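Local coordinates for ParB-C (Sulfolobus sp. NOB8H2, PDB 4RS7), which takes part in archaeal plasmid DNA segregation and probably binds DNA through its histone-like fold, at the interface of chains A and B. Coordinates in Å, arbitrary orientation; residue numbers count along the deposited sequence, not the author numbering. Chains: chain A/B, ParB-C.

The interface of chains A and B. Residues chain A 33, 37; chain B 44, 47-48, 52, 70, 73-74.
The methyl end of A:Met37, a selenomethionine of the long helix 24-50, enters a pocket lined by two helices of chain B, 24-49 and 63-74. This is part of the two-fold dimer interface of the histone-like fold, in which long helices of the two copies pack together, with a twin contact by symmetry. A:Met37 loses 75 Å² of surface to the partner, more than any other residue of the patch. Its CE methyl lies 3.4 Å from the selenium SE of B:Met73, and the two side chains meet at about a right angle. Chi1 (-156°) sets CG anti to the backbone N and against B:Val74; bends at chi2 (78°) and chi3 (93°) then carry SE to B:Ala44 and CE toward B:Met73 and B:Phe70. CE approaches the ring atom CE1 of B:Phe70 at 3.9 Å, and CE3 of B:Trp48 borders the same methyl more distantly. Within chain B the two residues pack together: CE3 of B:Trp48 sits at the edge of the B:Phe70 ring, in its plane, whereas the B:Phe70 CB covers one face of the indole, offset toward its rim.

On the B:Val74 side packing is tight, CG of A:Met37 standing 3.4 Å from the valine CG1. The other valine methyl, CG2, lies over one face of the B:Phe70 ring, so B:Val74 touches both the incoming chain and a wall of its pocket. One turn before A:Met37, A:Ile33 lays its CG2 branch 3.9 Å from CG2 of B:Val52, their side chains running past one another in opposite directions. The same isoleucine methyl reaches SE of B:Met73 at 4.1 Å, placing that selenium beside A:Ile33 as well as A:Met37. SE of A:Met37 rests 3.7 Å from CA of B:Ala44, and CD2 of B:Leu47 borders it too. The carbonyl O of B:Ala44 faces this selenium at 3.6 Å and the CE methyl of A:Met37 at 3.9 Å.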
loop_
_atom_site.group_PDB
_atom_site.type_symbol
_atom_site.label_atom_id
_atom_site.label_comp_id
_atom_site.label_asym_id
_atom_site.label_seq_id
_atom_site.Cartn_x
_atom_site.Cartn_y
_atom_site.Cartn_z
ATOM N N ILE A 33 -11.153 8.345 7.073
ATOM C CA ILE A 33 -10.626 7.107 6.519
ATOM C C ILE A 33 -9.543 7.387 5.473
ATOM O O ILE A 33 -8.512 6.714 5.443
ATOM C CB ILE A 33 -11.756 6.255 5.896
ATOM C CG1 ILE A 33 -12.792 5.884 6.960
ATOM C CG2 ILE A 33 -11.191 5.014 5.247
ATOM C CD1 ILE A 33 -12.231 5.043 8.092
HETATM N N MSE A 37 -5.822 6.020 5.999
HETATM C CA MSE A 37 -5.263 5.107 5.009
HETATM C C MSE A 37 -3.808 5.447 4.683
HETATM O O MSE A 37 -2.991 4.554 4.427
HETATM C CB MSE A 37 -6.099 5.155 3.733
HETATM C CG MSE A 37 -5.997 3.921 2.883
HETATM SE SE MSE A 37 -7.091 2.484 3.598
HETATM C CE MSE A 37 -8.729 2.788 2.586
ATOM N N ALA B 44 -5.036 -1.946 4.763
ATOM C CA ALA B 44 -5.814 -1.016 3.951
ATOM C C ALA B 44 -7.137 -1.629 3.499
ATOM O O ALA B 44 -8.182 -0.975 3.547
ATOM C CB ALA B 44 -5.000 -0.541 2.757
ATOM N N LEU B 47 -9.552 -2.238 6.582
ATOM C CA LEU B 47 -10.194 -0.983 6.970
ATOM C C LEU B 47 -11.286 -0.606 5.970
ATOM O O LEU B 47 -12.395 -0.238 6.355
ATOM C CB LEU B 47 -9.168 0.149 7.077
ATOM C CG LEU B 47 -9.700 1.502 7.563
ATOM C CD1 LEU B 47 -10.272 1.390 8.967
ATOM C CD2 LEU B 47 -8.612 2.572 7.512
ATOM N N TRP B 48 -10.960 -0.700 4.684
ATOM C CA TRP B 48 -11.910 -0.379 3.617
ATOM C C TRP B 48 -13.228 -1.145 3.769
ATOM O O TRP B 48 -14.308 -0.552 3.769
ATOM C CB TRP B 48 -11.280 -0.660 2.244
ATOM C CG TRP B 48 -12.226 -0.491 1.080
ATOM C CD1 TRP B 48 -12.835 -1.484 0.369
ATOM C CD2 TRP B 48 -12.666 0.744 0.495
ATOM N NE1 TRP B 48 -13.621 -0.947 -0.623
ATOM C CE2 TRP B 48 -13.540 0.423 -0.562
ATOM C CE3 TRP B 48 -12.403 2.093 0.762
ATOM C CZ2 TRP B 48 -14.159 1.395 -1.352
ATOM C CZ3 TRP B 48 -13.018 3.060 -0.024
ATOM C CH2 TRP B 48 -13.882 2.704 -1.068
ATOM N N VAL B 52 -15.760 2.635 4.526
ATOM C CA VAL B 52 -16.302 3.270 3.331
ATOM C C VAL B 52 -17.047 2.281 2.430
ATOM O O VAL B 52 -18.057 2.631 1.818
ATOM C CB VAL B 52 -15.207 4.014 2.543
ATOM C CG1 VAL B 52 -15.777 4.598 1.256
ATOM C CG2 VAL B 52 -14.603 5.109 3.411
ATOM N N PHE B 70 -12.122 2.989 -4.094
ATOM C CA PHE B 70 -10.959 2.586 -3.302
ATOM C C PHE B 70 -9.655 2.990 -3.985
ATOM O O PHE B 70 -8.782 3.605 -3.368
ATOM C CB PHE B 70 -10.959 1.072 -3.045
ATOM C CG PHE B 70 -9.703 0.572 -2.371
ATOM C CD1 PHE B 70 -9.536 0.701 -1.002
ATOM C CD2 PHE B 70 -8.691 -0.022 -3.109
ATOM C CE1 PHE B 70 -8.381 0.240 -0.378
ATOM C CE2 PHE B 70 -7.533 -0.485 -2.491
ATOM C CZ PHE B 70 -7.381 -0.351 -1.126
HETATM N N MSE B 73 -9.003 6.551 -3.846
HETATM C CA MSE B 73 -8.560 6.971 -2.517
HETATM C C MSE B 73 -7.073 6.690 -2.274
HETATM O O MSE B 73 -6.353 7.526 -1.722
HETATM C CB MSE B 73 -9.407 6.285 -1.429
HETATM C CG MSE B 73 -8.957 6.568 0.014
HETATM SE SE MSE B 73 -10.027 5.653 1.375
HETATM C CE MSE B 73 -11.666 6.705 1.227
ATOM N N VAL B 74 -6.609 5.518 -2.691
ATOM C CA VAL B 74 -5.286 5.060 -2.269
ATOM C C VAL B 74 -4.194 5.091 -3.337
ATOM O O VAL B 74 -3.022 4.914 -3.013
ATOM C CB VAL B 74 -5.345 3.650 -1.630
ATOM C CG1 VAL B 74 -6.300 3.659 -0.445
ATOM C CG2 VAL B 74 -5.756 2.597 -2.660
#